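Local coordinates for protein MgGH51 (Meripilus giganteus, PDB 6ZPY) that probably releases alpha-L-arabinofuranose from arabinose-decorated polysaccharides or oligosaccharides, as a GH51 non-reducing end alpha-L-arabinofuranosidase, at residues A[140-145]-A[165-170]; A[58-63]-A[91-96]. All coordinates share one frame; numbering follows the deposited sequence.

In the fold
Both contacts belong to a two-sheet beta sandwich near one end of the chain, apart from the parallel eight-stranded sheet expected to form the catalytic barrel in this family. Contact 2 pairs edge strand 57-60 with its neighbour 93-98; contact 1 sits on strand 141-150, the other edge of the same five-stranded sheet. Their centres are about 19 Å apart; the centre of contact 1 lies about 30 Å, and that of contact 2 about 37 Å, from the centre of the chain. They nevertheless meet where Val141 CG2 of contact 1 packs 3.8 Å from Arg93 NH2 of contact 2, and Val141, Ile60 and Arg93 all reach Phe177 of strand 174-181. Contact 1 also includes Asn145, which carries an N-linked glycan.

Contact 1: residues A[140-145]-A[165-170]; sequences RVLAQN and PTASAP. With NAG (2-acetamido-2-deoxy-beta-D-glucopyranose), chain E.
Leu142 and Thr166 are joined by a direct backbone bond: Thr166 N donates to Leu142 O at 2.8 Å, with an N-H...O angle of 164°. The same oxygen also receives a CA-H contact from Pro165. Packing is tightest on the apolar side. The Leu142 side chain extends along the loop, setting CD1 3.7 Å from Ala169 CB, while Val106 touches both of these residues from outside the two segments. Next to it, Ala143 CB rests 3.7 Å from Pro165 CA.

The Thr166 side is looser and wet. A Thr166 chi1 of 61° sets OG1 between the backbone N and the carbonyl carbon, facing the bend at Val141 and Leu142, where one water links Thr166 OG1, 2.7 Å away, to Val141 O, 2.8 Å away; any direct bond from OG1 to Leu142 O is weak. Farther along the strand, Asn145 ND2 is covalently bound to C1 of an N-acetylglucosamine and also hydrogen-bonds to Glu162 O, while the sugar is hydrogen-bonded to Glu162 N, so the glycan root is tied to strand 157-163, an edge of the other sheet. At Leu142 the chain bends, and it and Ala143 together lie opposite the single residue Leu134 of strand 129-136, which makes a classic beta bulge in this edge strand of the sandwich.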
ATOM      1  N   ARG A 140      23.903  16.450 -16.868  1.00 19.53           N
ATOM      2  CA  ARG A 140      23.687  16.084 -18.297  1.00 19.39           C
ATOM      3  C   ARG A 140      22.188  16.087 -18.536  1.00 13.01           C
ATOM      4  O   ARG A 140      21.444  15.315 -17.890  1.00 16.16           O
ATOM      5  CB  ARG A 140      24.291  14.718 -18.661  1.00 21.53           C
ATOM      6  N   VAL A 141      21.702  16.963 -19.373  1.00 14.62           N
ATOM      7  CA  VAL A 141      20.253  17.106 -19.634  1.00 13.52           C
ATOM      8  C   VAL A 141      19.770  15.946 -20.494  1.00 14.50           C
ATOM      9  O   VAL A 141      20.270  15.744 -21.595  1.00 15.08           O
ATOM     10  CB  VAL A 141      19.940  18.466 -20.268  1.00 14.47           C
ATOM     11  CG1 VAL A 141      18.492  18.581 -20.735  1.00 15.61           C
ATOM     12  CG2 VAL A 141      20.251  19.612 -19.328  1.00 14.97           C
ATOM     13  N   LEU A 142      18.766  15.231 -20.019  1.00 13.08           N
ATOM     14  CA  LEU A 142      18.144  14.115 -20.754  1.00 12.79           C
ATOM     15  C   LEU A 142      16.798  14.510 -21.317  1.00 11.87           C
ATOM     16  O   LEU A 142      16.403  13.927 -22.275  1.00 13.44           O
ATOM     17  CB  LEU A 142      18.008  12.887 -19.852  1.00 14.28           C
ATOM     18  CG  LEU A 142      19.326  12.222 -19.474  1.00 16.56           C
ATOM     19  CD1 LEU A 142      19.083  11.037 -18.624  1.00 20.43           C
ATOM     20  CD2 LEU A 142      20.139  11.808 -20.697  1.00 20.30           C
ATOM     21  N   ALA A 143      16.096  15.466 -20.736  1.00 12.75           N
ATOM     22  CA  ALA A 143      14.807  15.910 -21.253  1.00 11.79           C
ATOM     23  C   ALA A 143      14.659  17.392 -20.915  1.00 11.57           C
ATOM     24  O   ALA A 143      15.108  17.796 -19.835  1.00 13.05           O
ATOM     25  CB  ALA A 143      13.708  15.097 -20.590  1.00 12.64           C
ATOM     26  N   GLN A 144      14.016  18.154 -21.789  1.00 13.10           N
ATOM     27  CA  GLN A 144      13.789  19.567 -21.494  1.00 12.40           C
ATOM     28  C   GLN A 144      12.621  20.052 -22.303  1.00 13.21           C
ATOM     29  O   GLN A 144      12.359  19.553 -23.393  1.00 13.90           O
ATOM     30  CB  GLN A 144      15.017  20.420 -21.795  1.00 15.05           C
ATOM     31  CG  GLN A 144      15.350  20.470 -23.265  1.00 16.46           C
ATOM     32  CD  GLN A 144      16.770  20.932 -23.450  1.00 17.66           C
ATOM     33  OE1 GLN A 144      17.667  20.114 -23.754  1.00 28.29           O
ATOM     34  NE2 GLN A 144      17.005  22.208 -23.178  1.00 21.08           N
ATOM     35  N   ASN A 145      11.964  21.035 -21.759  1.00 12.50           N
ATOM     36  CA  ASN A 145      10.904  21.786 -22.433  1.00 13.22           C
ATOM     37  C   ASN A 145      10.862  23.153 -21.776  1.00 12.44           C
ATOM     38  O   ASN A 145      11.322  23.316 -20.641  1.00 14.27           O
ATOM     39  CB  ASN A 145       9.621  20.976 -22.340  1.00 11.39           C
ATOM     40  CG  ASN A 145       8.548  21.418 -23.306  1.00 13.28           C
ATOM     41  OD1 ASN A 145       8.681  22.410 -24.048  1.00 14.48           O
ATOM     42  ND2 ASN A 145       7.465  20.637 -23.328  1.00 13.11           N
ATOM     43  N   PRO A 165      12.473  12.281 -22.831  1.00 12.57           N
ATOM     44  CA  PRO A 165      13.911  12.083 -22.753  1.00 12.73           C
ATOM     45  C   PRO A 165      14.518  11.696 -24.091  1.00 11.62           C
ATOM     46  O   PRO A 165      13.964  10.929 -24.840  1.00 12.76           O
ATOM     47  CB  PRO A 165      14.090  10.944 -21.765  1.00 13.07           C
ATOM     48  CG  PRO A 165      12.823  10.982 -20.944  1.00 13.91           C
ATOM     49  CD  PRO A 165      11.726  11.381 -21.921  1.00 13.82           C
ATOM     50  N   THR A 166      15.717  12.199 -24.335  0.70  9.42           N
ATOM     51  CA  THR A 166      16.476  11.836 -25.550  1.00 12.52           C
ATOM     52  C   THR A 166      17.167  10.497 -25.390  0.70  9.96           C
ATOM     53  O   THR A 166      17.569   9.918 -26.379  0.70 10.21           O
ATOM     54  CB  THR A 166      17.464  12.929 -25.905  1.00 14.23           C
ATOM     55  OG1 THR A 166      18.377  13.059 -24.811  1.00 14.92           O
ATOM     56  CG2 THR A 166      16.779  14.214 -26.292  1.00 14.40           C
ATOM     57  N   ALA A 167      17.324  10.067 -24.158  1.00 14.32           N
ATOM     58  CA  ALA A 167      17.946   8.794 -23.839  1.00 12.95           C
ATOM     59  C   ALA A 167      17.479   8.365 -22.478  1.00 14.64           C
ATOM     60  O   ALA A 167      17.282   9.252 -21.637  1.00 16.02           O
ATOM     61  CB  ALA A 167      19.455   8.888 -23.918  1.00 15.63           C
ATOM     62  N   SER A 168      17.326   7.069 -22.281  1.00 13.87           N
ATOM     63  CA  SER A 168      17.113   6.525 -20.934  1.00 13.52           C
ATOM     64  C   SER A 168      18.399   6.704 -20.138  1.00 15.11           C
ATOM     65  O   SER A 168      19.519   6.565 -20.677  1.00 18.12           O
ATOM     66  CB  SER A 168      16.677   5.088 -20.989  1.00 15.44           C
ATOM     67  OG  SER A 168      15.458   4.994 -21.695  1.00 15.86           O
ATOM     68  N   ALA A 169      18.283   6.995 -18.862  1.00 13.96           N
ATOM     69  CA  ALA A 169      19.453   7.090 -17.975  1.00 14.86           C
ATOM     70  C   ALA A 169      19.967   5.715 -17.671  1.00 15.34           C
ATOM     71  O   ALA A 169      19.207   4.747 -17.637  1.00 17.00           O
ATOM     72  CB  ALA A 169      19.144   7.837 -16.715  1.00 14.37           C
ATOM     73  N   PRO A 170      21.276   5.618 -17.360  1.00 16.15           N
ATOM     74  CA  PRO A 170      21.878   4.332 -17.042  1.00 18.55           C
ATOM     75  C   PRO A 170      21.555   3.876 -15.612  1.00 18.62           C
ATOM     76  O   PRO A 170      21.823   2.738 -15.261  1.00 20.44           O
ATOM     77  CB  PRO A 170      23.374   4.604 -17.210  1.00 20.78           C
ATOM     78  CG  PRO A 170      23.521   6.089 -16.894  1.00 19.94           C
ATOM     79  CD  PRO A 170      22.251   6.717 -17.411  1.00 17.52           C
TER
HETATM   80  C1  NAG E   1       6.371  20.903 -24.225  1.00 15.46           C
HETATM   81  C2  NAG E   1       6.317  19.872 -25.364  1.00 15.44           C
HETATM   82  C3  NAG E   1       5.098  20.095 -26.201  1.00 16.59           C
HETATM   83  C4  NAG E   1       3.849  20.099 -25.296  1.00 16.72           C
HETATM   84  C5  NAG E   1       4.007  21.135 -24.175  1.00 15.96           C
HETATM   85  C6  NAG E   1       2.817  21.177 -23.218  1.00 16.65           C
HETATM   86  C7  NAG E   1       8.546  19.245 -25.975  1.00 15.13           C
HETATM   87  C8  NAG E   1       9.738  19.621 -26.819  1.00 20.03           C
HETATM   88  N2  NAG E   1       7.506  20.000 -26.149  1.00 16.05           N
HETATM   89  O3  NAG E   1       4.950  19.076 -27.167  1.00 19.72           O
HETATM   90  O4  NAG E   1       2.752  20.520 -26.110  1.00 20.71           O
HETATM   91  O5  NAG E   1       5.184  20.802 -23.447  1.00 14.42           O
HETATM   92  O6  NAG E   1       2.660  19.873 -22.677  1.00 16.68           O
HETATM   93  O7  NAG E   1       8.616  18.308 -25.162  1.00 17.05           O
HETATM   94  O   HOH W   1      18.959  15.589 -24.017  1.00 15.82           O

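Contact 2: residues A[58-63]-A[91-96]; sequences HPISNA and SGRVGF
Ile60 and Gly95 form a hydrogen-bonded antiparallel pair at the edge of a beta sandwich, next to the non-hydrogen-bonded pair of Pro59 and Phe96; the short strands run at 168° to each other. Ile60 N donates to Gly95 O at 2.8 Å, whereas the return bond from Gly95 N to Ile60 O is weak. With no side chain on Gly95, Ile60 lies across the neighbouring backbone. Its CG1 is anti to the carbonyl carbon (chi1 -68°) and the chain is extended beyond it, which brings CD1 to 3.7 Å from Phe96 N and over one face of the Arg93 guanidinium, 3.8 Å from NH1.

Arg93 reaches that position with an extended chain, its CG anti to the backbone N. Its charged end is held from beyond the pair, by a hydrogen bond from NH2 to Gln135 and a cation-pi contact with Phe177, a ring that Ile60 also touches. Shortening Ile60 to an alanine would probably strip the methyl cover from this guanidinium face and open a gap beside Phe177.

Phe96 turns to the opposite face. Its CB lies 3.2 Å from His58 O, while the ring points into the sandwich and meets Phe84 and Phe192 edge-to-face. Beyond Ile60 the chain reverses through a type II' turn ending at Ala63, with Ser61 at positive phi. Beside this turn a water accepts from Ser91 N at 3.0 Å and lies 2.9 Å from Asn62 OD1, to which it can donate.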
ATOM      1  N   HIS A  58      17.721  21.491  -4.446  1.00 11.05           N
ATOM      2  CA  HIS A  58      19.118  21.934  -4.486  1.00 11.30           C
ATOM      3  C   HIS A  58      19.266  23.035  -5.496  1.00 11.57           C
ATOM      4  O   HIS A  58      18.675  22.983  -6.536  1.00 12.02           O
ATOM      5  CB  HIS A  58      19.986  20.762  -4.912  1.00 11.08           C
ATOM      6  CG  HIS A  58      19.800  19.576  -4.050  1.00 10.76           C
ATOM      7  ND1 HIS A  58      20.481  19.398  -2.869  1.00 14.16           N
ATOM      8  CD2 HIS A  58      18.972  18.498  -4.185  1.00 13.01           C
ATOM      9  CE1 HIS A  58      20.049  18.270  -2.301  1.00 14.90           C
ATOM     10  NE2 HIS A  58      19.144  17.678  -3.117  1.00 14.15           N
ATOM     11  N   PRO A  59      20.148  24.019  -5.240  1.00 12.12           N
ATOM     12  CA  PRO A  59      20.384  25.030  -6.255  1.00 12.24           C
ATOM     13  C   PRO A  59      21.174  24.480  -7.452  1.00 11.49           C
ATOM     14  O   PRO A  59      21.987  23.538  -7.301  1.00 13.23           O
ATOM     15  CB  PRO A  59      21.262  26.054  -5.547  1.00 13.99           C
ATOM     16  CG  PRO A  59      21.864  25.291  -4.407  1.00 17.88           C
ATOM     17  CD  PRO A  59      20.854  24.246  -3.982  1.00 13.94           C
ATOM     18  N   ILE A  60      20.938  25.157  -8.563  1.00 12.05           N
ATOM     19  CA  ILE A  60      21.847  25.106  -9.733  1.00 12.95           C
ATOM     20  C   ILE A  60      22.600  26.425  -9.747  1.00 12.01           C
ATOM     21  O   ILE A  60      22.001  27.477  -9.684  1.00 12.80           O
ATOM     22  CB  ILE A  60      21.095  24.835 -11.036  1.00 11.75           C
ATOM     23  CG1 ILE A  60      20.513  23.414 -11.058  1.00 12.34           C
ATOM     24  CG2 ILE A  60      22.031  25.031 -12.202  1.00 13.13           C
ATOM     25  CD1 ILE A  60      19.497  23.157 -12.169  1.00 12.26           C
ATOM     26  N   SER A  61      23.912  26.321  -9.857  1.00 13.07           N
ATOM     27  CA  SER A  61      24.823  27.474  -9.908  1.00 14.29           C
ATOM     28  C   SER A  61      24.590  28.314  -8.654  1.00 14.51           C
ATOM     29  O   SER A  61      24.495  27.748  -7.557  1.00 16.36           O
ATOM     30  CB  SER A  61      24.607  28.213 -11.225  1.00 13.40           C
ATOM     31  OG  SER A  61      25.573  29.216 -11.376  1.00 15.98           O
ATOM     32  N   ASN A  62      24.513  29.620  -8.796  1.00 15.07           N
ATOM     33  CA  ASN A  62      24.498  30.543  -7.643  1.00 14.77           C
ATOM     34  C   ASN A  62      23.080  30.910  -7.247  1.00 13.24           C
ATOM     35  O   ASN A  62      22.892  31.934  -6.641  1.00 15.28           O
ATOM     36  CB  ASN A  62      25.321  31.770  -7.985  1.00 15.05           C
ATOM     37  CG  ASN A  62      24.779  32.578  -9.127  1.00 14.28           C
ATOM     38  OD1 ASN A  62      24.106  32.064 -10.021  1.00 17.40           O
ATOM     39  ND2 ASN A  62      25.097  33.866  -9.125  1.00 17.30           N
ATOM     40  N   ALA A  63      22.114  30.081  -7.593  1.00 14.39           N
ATOM     41  CA  ALA A  63      20.726  30.292  -7.142  1.00 13.35           C
ATOM     42  C   ALA A  63      20.682  30.345  -5.622  1.00 13.80           C
ATOM     43  O   ALA A  63      21.331  29.554  -4.958  1.00 16.38           O
ATOM     44  CB  ALA A  63      19.816  29.182  -7.619  1.00 12.93           C
ATOM     45  N   SER A  91      24.821  34.713 -14.767  1.00 15.58           N
ATOM     46  CA  SER A  91      24.893  34.296 -16.169  1.00 15.56           C
ATOM     47  C   SER A  91      24.609  32.805 -16.241  1.00 15.90           C
ATOM     48  O   SER A  91      24.715  32.100 -15.241  1.00 20.46           O
ATOM     49  CB  SER A  91      26.257  34.659 -16.756  1.00 20.41           C
ATOM     50  OG  SER A  91      27.252  33.951 -16.054  1.00 26.05           O
ATOM     51  N   GLY A  92      24.326  32.361 -17.435  1.00 15.17           N
ATOM     52  CA  GLY A  92      24.293  30.936 -17.754  1.00 16.46           C
ATOM     53  C   GLY A  92      23.073  30.281 -17.128  1.00 15.15           C
ATOM     54  O   GLY A  92      22.023  30.819 -17.124  1.00 19.59           O
ATOM     55  N   ARG A  93      23.248  29.065 -16.712  1.00 14.87           N
ATOM     56  CA  ARG A  93      22.140  28.201 -16.299  1.00 16.41           C
ATOM     57  C   ARG A  93      22.000  28.379 -14.798  1.00 15.38           C
ATOM     58  O   ARG A  93      22.883  27.960 -14.066  1.00 17.42           O
ATOM     59  CB  ARG A  93      22.526  26.787 -16.720  1.00 19.34           C
ATOM     60  CG  ARG A  93      21.504  25.732 -16.423  1.00 18.51           C
ATOM     61  CD  ARG A  93      21.996  24.383 -16.865  1.00 19.70           C
ATOM     62  NE  ARG A  93      20.873  23.483 -16.865  1.00 17.09           N
ATOM     63  CZ  ARG A  93      20.712  22.412 -16.078  1.00 15.97           C
ATOM     64  NH1 ARG A  93      21.600  22.078 -15.148  1.00 16.51           N
ATOM     65  NH2 ARG A  93      19.634  21.657 -16.235  1.00 16.43           N
ATOM     66  N   VAL A  94      20.909  28.971 -14.363  1.00 13.39           N
ATOM     67  CA  VAL A  94      20.633  29.154 -12.913  0.50 12.39           C
ATOM     68  C   VAL A  94      19.251  28.559 -12.611  1.00 11.35           C
ATOM     69  O   VAL A  94      18.340  28.734 -13.410  1.00 13.23           O
ATOM     70  CB  VAL A  94      20.733  30.634 -12.517  0.50 11.08           C
ATOM     71  CG1 VAL A  94      20.370  30.838 -11.055  0.50 13.46           C
ATOM     72  CG2 VAL A  94      22.128  31.197 -12.821  0.50  9.59           C
ATOM     73  N   GLY A  95      19.127  27.885 -11.484  1.00 10.61           N
ATOM     74  CA  GLY A  95      17.829  27.267 -11.180  1.00 10.79           C
ATOM     75  C   GLY A  95      17.950  26.377 -10.009  1.00 11.22           C
ATOM     76  O   GLY A  95      18.650  26.708  -9.063  1.00 11.69           O
ATOM     77  N   PHE A  96      17.251  25.247 -10.080  1.00 10.53           N
ATOM     78  CA  PHE A  96      17.216  24.318  -8.946  1.00 10.76           C
ATOM     79  C   PHE A  96      16.752  22.955  -9.428  1.00  9.56           C
ATOM     80  O   PHE A  96      16.195  22.814 -10.489  1.00 10.74           O
ATOM     81  CB  PHE A  96      16.341  24.844  -7.806  1.00 10.13           C
ATOM     82  CG  PHE A  96      14.993  25.322  -8.257  1.00  9.87           C
ATOM     83  CD1 PHE A  96      13.926  24.446  -8.314  1.00  9.99           C
ATOM     84  CD2 PHE A  96      14.763  26.621  -8.659  1.00  9.48           C
ATOM     85  CE1 PHE A  96      12.688  24.882  -8.750  1.00 10.21           C
ATOM     86  CE2 PHE A  96      13.544  27.051  -9.129  1.00 10.86           C
ATOM     87  CZ  PHE A  96      12.474  26.179  -9.133  1.00 10.67           C
TER
HETATM   88  O   HOH W   2      25.461  30.061 -13.719  1.00 24.55           O
HETATM   89  O   HOH W   3      25.328  32.899 -12.465  1.00 19.20           O